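Local coordinates for protein tryptophane-5-halogenase (Microbispora sp. ATCC PTA-5024, PDB 5UAO) that binds FAD and catalyses post-translational 5-chlorination of tryptophan in the biosynthesis of the lanthipeptide NAI-107, at residues 43-51 against 78-86; 360-368 against 386-397. All coordinates share one frame; numbering follows the deposited sequence.

Contact 1 (43-51 against 78-86)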
loop_
_atom_site.group_PDB
_atom_site.type_symbol
_atom_site.label_atom_id
_atom_site.label_comp_id
_atom_site.label_asym_id
_atom_site.label_seq_id
_atom_site.Cartn_x
_atom_site.Cartn_y
_atom_site.Cartn_z
ATOM N N LEU A 43 3.837 10.474 25.572
ATOM C CA LEU A 43 3.709 10.857 24.211
ATOM C C LEU A 43 2.268 10.982 23.784
ATOM O O LEU A 43 1.917 11.894 23.039
ATOM C CB LEU A 43 4.495 9.923 23.283
ATOM C CG LEU A 43 6.015 9.876 23.474
ATOM C CD1 LEU A 43 6.545 8.787 22.619
ATOM C CD2 LEU A 43 6.733 11.193 23.088
ATOM N N THR A 44 1.392 10.099 24.244
ATOM C CA THR A 44 -0.005 10.215 23.908
ATOM C C THR A 44 -0.617 11.458 24.512
ATOM O O THR A 44 -1.336 12.187 23.797
ATOM C CB THR A 44 -0.808 9.039 24.483
ATOM O OG1 THR A 44 -0.266 7.839 23.959
ATOM C CG2 THR A 44 -2.241 9.141 24.109
ATOM N N ALA A 45 -0.345 11.717 25.793
ATOM C CA ALA A 45 -0.932 12.896 26.454
ATOM C C ALA A 45 -0.449 14.226 25.793
ATOM O O ALA A 45 -1.242 15.129 25.568
ATOM C CB ALA A 45 -0.570 12.882 27.931
ATOM N N LEU A 46 0.831 14.287 25.421
ATOM C CA LEU A 46 1.371 15.471 24.757
ATOM C C LEU A 46 0.756 15.677 23.369
ATOM O O LEU A 46 0.499 16.805 22.986
ATOM C CB LEU A 46 2.892 15.385 24.671
ATOM C CG LEU A 46 3.551 15.584 26.005
ATOM C CD1 LEU A 46 4.989 15.129 25.951
ATOM C CD2 LEU A 46 3.527 17.058 26.357
ATOM N N ALA A 47 0.529 14.572 22.633
ATOM C CA ALA A 47 -0.086 14.636 21.313
ATOM C C ALA A 47 -1.544 15.095 21.384
ATOM O O ALA A 47 -1.941 15.950 20.539
ATOM C CB ALA A 47 0.008 13.307 20.607
ATOM N N LEU A 48 -2.312 14.582 22.378
ATOM C CA LEU A 48 -3.665 15.007 22.552
ATOM C C LEU A 48 -3.789 16.500 22.859
ATOM O O LEU A 48 -4.620 17.194 22.278
ATOM C CB LEU A 48 -4.392 14.230 23.643
ATOM C CG LEU A 48 -4.742 12.799 23.267
ATOM C CD1 LEU A 48 -4.947 12.015 24.583
ATOM C CD2 LEU A 48 -5.970 12.737 22.397
ATOM N N LYS A 49 -3.021 16.957 23.810
ATOM C CA LYS A 49 -3.041 18.350 24.173
ATOM C C LYS A 49 -2.485 19.274 23.034
ATOM O O LYS A 49 -2.970 20.379 22.902
ATOM C CB LYS A 49 -2.275 18.528 25.487
ATOM C CG LYS A 49 -2.690 19.717 26.331
ATOM C CD LYS A 49 -4.133 19.601 26.838
ATOM C CE LYS A 49 -4.501 20.850 27.619
ATOM N NZ LYS A 49 -5.980 20.952 27.707
ATOM N N ALA A 50 -1.520 18.824 22.211
ATOM C CA ALA A 50 -0.963 19.641 21.121
ATOM C C ALA A 50 -1.975 19.822 20.031
ATOM O O ALA A 50 -2.127 20.904 19.505
ATOM C CB ALA A 50 0.247 18.972 20.485
ATOM N N LYS A 51 -2.671 18.748 19.671
ATOM C CA LYS A 51 -3.540 18.806 18.513
ATOM C C LYS A 51 -4.994 19.071 18.836
ATOM O O LYS A 51 -5.707 19.497 17.932
ATOM C CB LYS A 51 -3.429 17.542 17.693
ATOM C CG LYS A 51 -2.044 17.241 17.168
ATOM C CD LYS A 51 -1.492 18.270 16.200
ATOM C CE LYS A 51 -0.095 17.853 15.846
ATOM N NZ LYS A 51 0.686 18.891 15.157
ATOM N N MET A 78 10.981 9.336 13.999
ATOM C CA MET A 78 10.741 9.787 15.353
ATOM C C MET A 78 11.258 11.192 15.553
ATOM O O MET A 78 10.738 11.953 16.418
ATOM C CB MET A 78 11.378 8.852 16.369
ATOM C CG MET A 78 10.719 8.897 17.706
ATOM S SD MET A 78 8.996 8.367 17.676
ATOM C CE MET A 78 8.463 8.798 19.321
ATOM N N VAL A 79 12.316 11.551 14.845
ATOM C CA VAL A 79 12.803 12.939 14.911
ATOM C C VAL A 79 11.772 13.990 14.498
ATOM O O VAL A 79 11.577 15.016 15.213
ATOM C CB VAL A 79 14.075 13.111 14.067
ATOM C CG1 VAL A 79 14.569 14.552 14.107
ATOM C CG2 VAL A 79 15.172 12.153 14.593
ATOM N N MET A 80 11.086 13.744 13.378
ATOM C CA MET A 80 9.955 14.552 12.977
ATOM C C MET A 80 8.771 14.539 13.888
ATOM O O MET A 80 8.138 15.593 14.144
ATOM C CB MET A 80 9.543 14.221 11.556
ATOM C CG MET A 80 10.585 14.625 10.535
ATOM S SD MET A 80 9.971 14.421 8.851
ATOM C CE MET A 80 10.081 12.649 8.742
ATOM N N PHE A 81 8.396 13.360 14.365
ATOM C CA PHE A 81 7.336 13.271 15.356
ATOM C C PHE A 81 7.579 14.124 16.592
ATOM O O PHE A 81 6.739 14.949 16.995
ATOM C CB PHE A 81 7.119 11.782 15.729
ATOM C CG PHE A 81 5.976 11.559 16.653
ATOM C CD1 PHE A 81 4.711 11.375 16.178
ATOM C CD2 PHE A 81 6.198 11.471 17.997
ATOM C CE1 PHE A 81 3.644 11.210 17.071
ATOM C CE2 PHE A 81 5.166 11.311 18.878
ATOM C CZ PHE A 81 3.882 11.155 18.414
ATOM N N LEU A 82 8.770 14.010 17.160
ATOM C CA LEU A 82 9.058 14.764 18.350
ATOM C C LEU A 82 8.968 16.259 18.071
ATOM O O LEU A 82 8.309 17.000 18.821
ATOM C CB LEU A 82 10.434 14.407 18.962
ATOM C CG LEU A 82 10.561 12.963 19.520
ATOM C CD1 LEU A 82 12.028 12.603 19.719
ATOM C CD2 LEU A 82 9.746 12.761 20.801
ATOM N N HIS A 83 9.667 16.716 17.037
ATOM C CA HIS A 83 9.808 18.113 16.876
ATOM C C HIS A 83 8.593 18.782 16.158
ATOM O O HIS A 83 8.223 19.919 16.523
ATOM C CB HIS A 83 11.126 18.480 16.243
ATOM C CG HIS A 83 12.336 18.013 17.020
ATOM N ND1 HIS A 83 12.530 18.301 18.352
ATOM C CD2 HIS A 83 13.364 17.209 16.645
ATOM C CE1 HIS A 83 13.644 17.699 18.769
ATOM N NE2 HIS A 83 14.185 17.058 17.740
ATOM N N HIS A 84 8.038 18.136 15.146
ATOM C CA HIS A 84 6.979 18.711 14.359
ATOM C C HIS A 84 5.641 18.392 15.014
ATOM O O HIS A 84 4.912 19.296 15.359
ATOM C CB HIS A 84 6.993 18.270 12.916
ATOM C CG HIS A 84 8.075 18.894 12.097
ATOM N ND1 HIS A 84 8.179 20.254 11.918
ATOM C CD2 HIS A 84 9.110 18.343 11.406
ATOM C CE1 HIS A 84 9.228 20.523 11.153
ATOM N NE2 HIS A 84 9.799 19.383 10.815
ATOM N N TYR A 85 5.342 17.127 15.259
ATOM C CA TYR A 85 4.028 16.768 15.717
ATOM C C TYR A 85 3.824 17.222 17.130
ATOM O O TYR A 85 2.744 17.781 17.466
ATOM C CB TYR A 85 3.833 15.271 15.647
ATOM C CG TYR A 85 2.401 14.806 15.705
ATOM C CD1 TYR A 85 1.597 14.847 14.559
ATOM C CD2 TYR A 85 1.894 14.203 16.843
ATOM C CE1 TYR A 85 0.303 14.346 14.571
ATOM C CE2 TYR A 85 0.617 13.717 16.888
ATOM C CZ TYR A 85 -0.180 13.814 15.766
ATOM O OH TYR A 85 -1.439 13.346 15.828
ATOM N N LEU A 86 4.821 17.004 17.990
ATOM C CA LEU A 86 4.649 17.412 19.388
ATOM C C LEU A 86 5.219 18.837 19.655
ATOM O O LEU A 86 5.093 19.321 20.791
ATOM C CB LEU A 86 5.248 16.418 20.377
ATOM C CG LEU A 86 4.760 14.941 20.382
ATOM C CD1 LEU A 86 5.477 14.274 21.526
ATOM C CD2 LEU A 86 3.270 14.805 20.583
#

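Contact 2 (360-368 against 386-397)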
loop_
_atom_site.group_PDB
_atom_site.type_symbol
_atom_site.label_atom_id
_atom_site.label_comp_id
_atom_site.label_asym_id
_atom_site.label_seq_id
_atom_site.Cartn_x
_atom_site.Cartn_y
_atom_site.Cartn_z
ATOM N N LEU A 360 8.468 4.016 17.267
ATOM C CA LEU A 360 7.812 4.225 15.995
ATOM C C LEU A 360 6.386 3.812 16.052
ATOM O O LEU A 360 5.510 4.496 15.547
ATOM C CB LEU A 360 8.527 3.397 14.907
ATOM C CG LEU A 360 7.867 3.325 13.518
ATOM C CD1 LEU A 360 7.719 4.692 12.856
ATOM C CD2 LEU A 360 8.654 2.453 12.584
ATOM N N MET A 361 6.121 2.618 16.573
ATOM C CA MET A 361 4.758 2.132 16.639
ATOM C C MET A 361 3.862 2.834 17.650
ATOM O O MET A 361 2.604 2.843 17.491
ATOM C CB MET A 361 4.773 0.625 16.841
ATOM C CG MET A 361 5.220 -0.108 15.592
ATOM S SD MET A 361 4.567 0.451 13.960
ATOM C CE MET A 361 2.792 0.158 14.155
ATOM N N ILE A 362 4.482 3.337 18.715
ATOM C CA ILE A 362 3.791 4.187 19.653
ATOM C C ILE A 362 3.375 5.416 18.858
ATOM O O ILE A 362 2.200 5.814 18.881
ATOM C CB ILE A 362 4.630 4.566 20.871
ATOM C CG1 ILE A 362 4.602 3.403 21.866
ATOM C CG2 ILE A 362 4.096 5.841 21.529
ATOM C CD1 ILE A 362 5.692 3.387 22.902
ATOM N N ALA A 363 4.345 6.043 18.166
ATOM C CA ALA A 363 4.046 7.290 17.456
ATOM C C ALA A 363 2.908 7.076 16.407
ATOM O O ALA A 363 1.991 7.933 16.169
ATOM C CB ALA A 363 5.288 7.815 16.801
ATOM N N THR A 364 2.952 5.950 15.729
ATOM C CA THR A 364 1.942 5.634 14.738
ATOM C C THR A 364 0.573 5.465 15.371
ATOM O O THR A 364 -0.417 6.009 14.862
ATOM C CB THR A 364 2.308 4.279 13.998
ATOM O OG1 THR A 364 3.606 4.370 13.368
ATOM C CG2 THR A 364 1.303 3.959 12.995
ATOM N N ALA A 365 0.487 4.697 16.470
ATOM C CA ALA A 365 -0.764 4.548 17.224
ATOM C C ALA A 365 -1.306 5.897 17.724
ATOM O O ALA A 365 -2.516 6.165 17.639
ATOM C CB ALA A 365 -0.560 3.586 18.412
ATOM N N VAL A 366 -0.410 6.747 18.207
ATOM C CA VAL A 366 -0.795 8.115 18.631
ATOM C C VAL A 366 -1.405 8.919 17.495
ATOM O O VAL A 366 -2.424 9.612 17.682
ATOM C CB VAL A 366 0.380 8.833 19.265
ATOM C CG1 VAL A 366 0.099 10.301 19.568
ATOM C CG2 VAL A 366 0.725 8.156 20.603
ATOM N N GLN A 367 -0.806 8.845 16.314
ATOM C CA GLN A 367 -1.359 9.631 15.181
ATOM C C GLN A 367 -2.690 9.138 14.792
ATOM O O GLN A 367 -3.566 9.892 14.412
ATOM C CB GLN A 367 -0.419 9.651 13.954
ATOM C CG GLN A 367 0.716 10.539 14.180
ATOM C CD GLN A 367 1.610 10.573 12.982
ATOM O OE1 GLN A 367 2.658 9.886 12.924
ATOM N NE2 GLN A 367 1.173 11.304 11.992
ATOM N N ILE A 368 -2.862 7.828 14.839
ATOM C CA ILE A 368 -4.159 7.214 14.588
ATOM C C ILE A 368 -5.223 7.720 15.568
ATOM O O ILE A 368 -6.307 8.197 15.161
ATOM C CB ILE A 368 -4.041 5.671 14.633
ATOM C CG1 ILE A 368 -3.240 5.171 13.418
ATOM C CG2 ILE A 368 -5.381 4.961 14.665
ATOM C CD1 ILE A 368 -2.976 3.692 13.479
ATOM N N ALA A 386 -8.600 1.539 12.344
ATOM C CA ALA A 386 -7.429 1.666 13.200
ATOM C C ALA A 386 -6.884 0.300 13.480
ATOM O O ALA A 386 -5.692 0.085 13.330
ATOM C CB ALA A 386 -7.771 2.379 14.514
ATOM N N ASN A 387 -7.742 -0.661 13.832
ATOM C CA ASN A 387 -7.257 -1.991 14.153
ATOM C C ASN A 387 -6.578 -2.739 13.023
ATOM O O ASN A 387 -5.564 -3.476 13.233
ATOM C CB ASN A 387 -8.383 -2.852 14.690
ATOM C CG ASN A 387 -8.890 -2.342 16.046
ATOM O OD1 ASN A 387 -8.137 -1.714 16.780
ATOM N ND2 ASN A 387 -10.123 -2.637 16.380
ATOM N N GLN A 388 -7.175 -2.651 11.829
ATOM C CA GLN A 388 -6.579 -3.251 10.649
ATOM C C GLN A 388 -5.267 -2.617 10.258
ATOM O O GLN A 388 -4.366 -3.293 9.831
ATOM C CB GLN A 388 -7.575 -3.153 9.455
ATOM C CG GLN A 388 -8.740 -4.096 9.624
ATOM C CD GLN A 388 -9.801 -3.926 8.528
ATOM O OE1 GLN A 388 -9.744 -2.998 7.714
ATOM N NE2 GLN A 388 -10.809 -4.785 8.563
ATOM N N ALA A 389 -5.137 -1.310 10.397
ATOM C CA ALA A 389 -3.916 -0.636 10.009
ATOM C C ALA A 389 -2.798 -1.040 10.953
ATOM O O ALA A 389 -1.652 -1.360 10.513
ATOM C CB ALA A 389 -4.083 0.881 10.031
ATOM N N LEU A 390 -3.115 -1.053 12.238
ATOM C CA LEU A 390 -2.096 -1.460 13.222
ATOM C C LEU A 390 -1.692 -2.927 13.127
ATOM O O LEU A 390 -0.494 -3.260 13.228
ATOM C CB LEU A 390 -2.539 -1.094 14.655
ATOM C CG LEU A 390 -2.349 0.410 14.950
ATOM C CD1 LEU A 390 -3.180 0.851 16.149
ATOM C CD2 LEU A 390 -0.887 0.763 15.099
ATOM N N ALA A 391 -2.652 -3.803 12.968
ATOM C CA ALA A 391 -2.331 -5.219 12.803
ATOM C C ALA A 391 -1.386 -5.401 11.589
ATOM O O ALA A 391 -0.477 -6.222 11.621
ATOM C CB ALA A 391 -3.604 -6.057 12.561
ATOM N N HIS A 392 -1.662 -4.714 10.495
ATOM C CA HIS A 392 -0.895 -4.965 9.258
ATOM C C HIS A 392 0.583 -4.481 9.447
ATOM O O HIS A 392 1.552 -5.123 9.041
ATOM C CB HIS A 392 -1.567 -4.189 8.100
ATOM C CG HIS A 392 -0.792 -4.224 6.827
ATOM N ND1 HIS A 392 -0.671 -5.369 6.073
ATOM C CD2 HIS A 392 -0.042 -3.287 6.205
ATOM C CE1 HIS A 392 0.073 -5.123 5.009
ATOM N NE2 HIS A 392 0.457 -3.864 5.061
ATOM N N ARG A 393 0.721 -3.323 10.064
ATOM C CA ARG A 393 2.032 -2.729 10.325
ATOM C C ARG A 393 2.835 -3.624 11.279
ATOM O O ARG A 393 3.981 -3.937 10.993
ATOM C CB ARG A 393 1.884 -1.302 10.899
ATOM C CG ARG A 393 1.807 -0.249 9.776
ATOM C CD ARG A 393 3.256 0.214 9.342
ATOM N NE ARG A 393 3.294 1.630 9.680
ATOM C CZ ARG A 393 4.274 2.340 10.144
ATOM N NH1 ARG A 393 5.499 1.879 10.291
ATOM N NH2 ARG A 393 3.992 3.598 10.427
ATOM N N TRP A 394 2.226 -4.089 12.387
ATOM C CA TRP A 394 2.942 -4.933 13.326
ATOM C C TRP A 394 3.321 -6.298 12.718
ATOM O O TRP A 394 4.437 -6.807 12.880
ATOM C CB TRP A 394 2.126 -5.071 14.602
ATOM C CG TRP A 394 2.276 -3.950 15.571
ATOM C CD1 TRP A 394 1.488 -2.851 15.687
ATOM C CD2 TRP A 394 3.286 -3.833 16.580
ATOM N NE1 TRP A 394 1.907 -2.074 16.738
ATOM C CE2 TRP A 394 3.025 -2.636 17.291
ATOM C CE3 TRP A 394 4.409 -4.588 16.925
ATOM C CZ2 TRP A 394 3.821 -2.205 18.361
ATOM C CZ3 TRP A 394 5.206 -4.156 18.019
ATOM C CH2 TRP A 394 4.919 -2.954 18.684
ATOM N N ASP A 395 2.385 -6.893 11.978
ATOM C CA ASP A 395 2.621 -8.183 11.370
ATOM C C ASP A 395 3.780 -8.153 10.361
ATOM O O ASP A 395 4.583 -9.116 10.325
ATOM C CB ASP A 395 1.334 -8.731 10.727
ATOM C CG ASP A 395 0.281 -9.208 11.774
ATOM O OD1 ASP A 395 0.597 -9.397 12.983
ATOM O OD2 ASP A 395 -0.890 -9.423 11.385
ATOM N N ALA A 396 3.875 -7.079 9.590
ATOM C CA ALA A 396 4.975 -6.904 8.664
ATOM C C ALA A 396 6.341 -6.801 9.418
ATOM O O ALA A 396 7.347 -7.305 8.908
ATOM C CB ALA A 396 4.756 -5.702 7.734
ATOM N N ILE A 397 6.379 -6.057 10.531
ATOM C CA ILE A 397 7.563 -5.951 11.350
ATOM C C ILE A 397 7.931 -7.323 11.845
ATOM O O ILE A 397 9.095 -7.673 11.855
ATOM C CB ILE A 397 7.373 -4.966 12.466
ATOM C CG1 ILE A 397 7.395 -3.563 11.882
ATOM C CG2 ILE A 397 8.444 -5.077 13.508
ATOM C CD1 ILE A 397 6.772 -2.533 12.776
HETATM O O HOH W 1 1.208 0.461 18.133
#

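Contact 1 (43-51 against 78-86)
Lys51 lies across one face of the Tyr85 ring. Its CE sits over that face, 3.8 Å from the Tyr85 ring centroid, in a CH-pi contact. The amine is carried off-centre, into a looser cation-pi contact. A bend at chi2 (-63°) brings the chain back over the ring, and from there Lys51 NZ makes a weak 3.3 Å hydrogen bond to the carbonyl Tyr85 O. Ala47 approaches the same ring at its edge, CB to Tyr85 CE2 at 3.8 Å. The helical segments 43-51 and 78-85 lie at 45° to each other. Helix 39-51 follows strand 31-35, and a GxGxxG pattern spans the turn and the helix start, consistent with a Rossmann-type FAD-binding unit. Leu86, just beyond helix 76-85, pushes its CD2 branch against the Ala47 backbone, where the 3.4 Å separation from Ala47 CA is tight. Its other branch, CD1, meets Leu43 CD2 at 3.7 Å, the two leucines running nearly perpendicular. Further along, Leu43 CD1 and Met78 CE meet tip to tip at 3.8 Å, and Leu43 CD2 also looks onto the edge of the Phe81 ring. Leu185 of helix 178-191 packs on both Leu43 and Leu46.

Contact 2 (360-368 against 386-397)
The carbonyl oxygen of Met361 takes two donors: the helical amide of Ala365, and a water 2.8 Å from Met361 O that in turn accepts from Trp394 NE1 at 3.0 Å. That water lies in the plane of the indole and ties the two helices together at the ring's edge. Over one face of the same indole passes the Met361 side chain, with CG 4.0 Å from the centroid of the Trp394 six-membered ring and the sulfur farther off above the five-membered ring, a Met-aromatic contact. Bends at chi2 (-43°) and chi3 (-63°) turn Met361 CE back to the pyrrole side of the indole, 3.5 Å from Trp394 NE1, with Leu390 CD2 and Arg393 CB beside it. Segments 360-368 and 386-397, on helices 358-372 and 383-406, run antiparallel at 166°, and Met361 is a knob in the hole formed by Leu390, Arg393, Trp394 and Ile397. Its sulfur also sits above one face of the Arg393 guanidinium, toward the rim. Thr364 OG1 is 3.1 Å from Arg393 NH2, but the angle is poor for a bond; the hydroxyl instead donates to Leu360 O at 2.9 Å, from above the carbonyl plane. Toward the other end, Ile368 CD1 meets Leu390 CG tip to tip at 3.7 Å, and Ile368 CG2 rests on Ala386 CB at 3.5 Å. Phe447 of the second subunit packs on Ile368 as well.

How the contacts relate
Helix 358-372 is the element the two contacts share. It belongs to contact 2, yet it also lies against both helices of contact 1: Val366 packs on Thr44 and Ala47, Ala363 CB comes 3.7 Å from Phe81 CD1, and Gln367 touches Tyr85. Both contacts are largely buried, but contact 1 runs out to an exposed lysine at one end, whereas none of the touching residues of contact 2 is exposed. Met78 in contact 1 and Leu360 in contact 2 each lie near the bound FAD without reaching it. Contact 1 divides between leucine packing and a lysine-tyrosine pair, the lysine at its exposed end; contact 2 mixes sulfur, indole and guanidinium with a bridging water, and borders the second subunit.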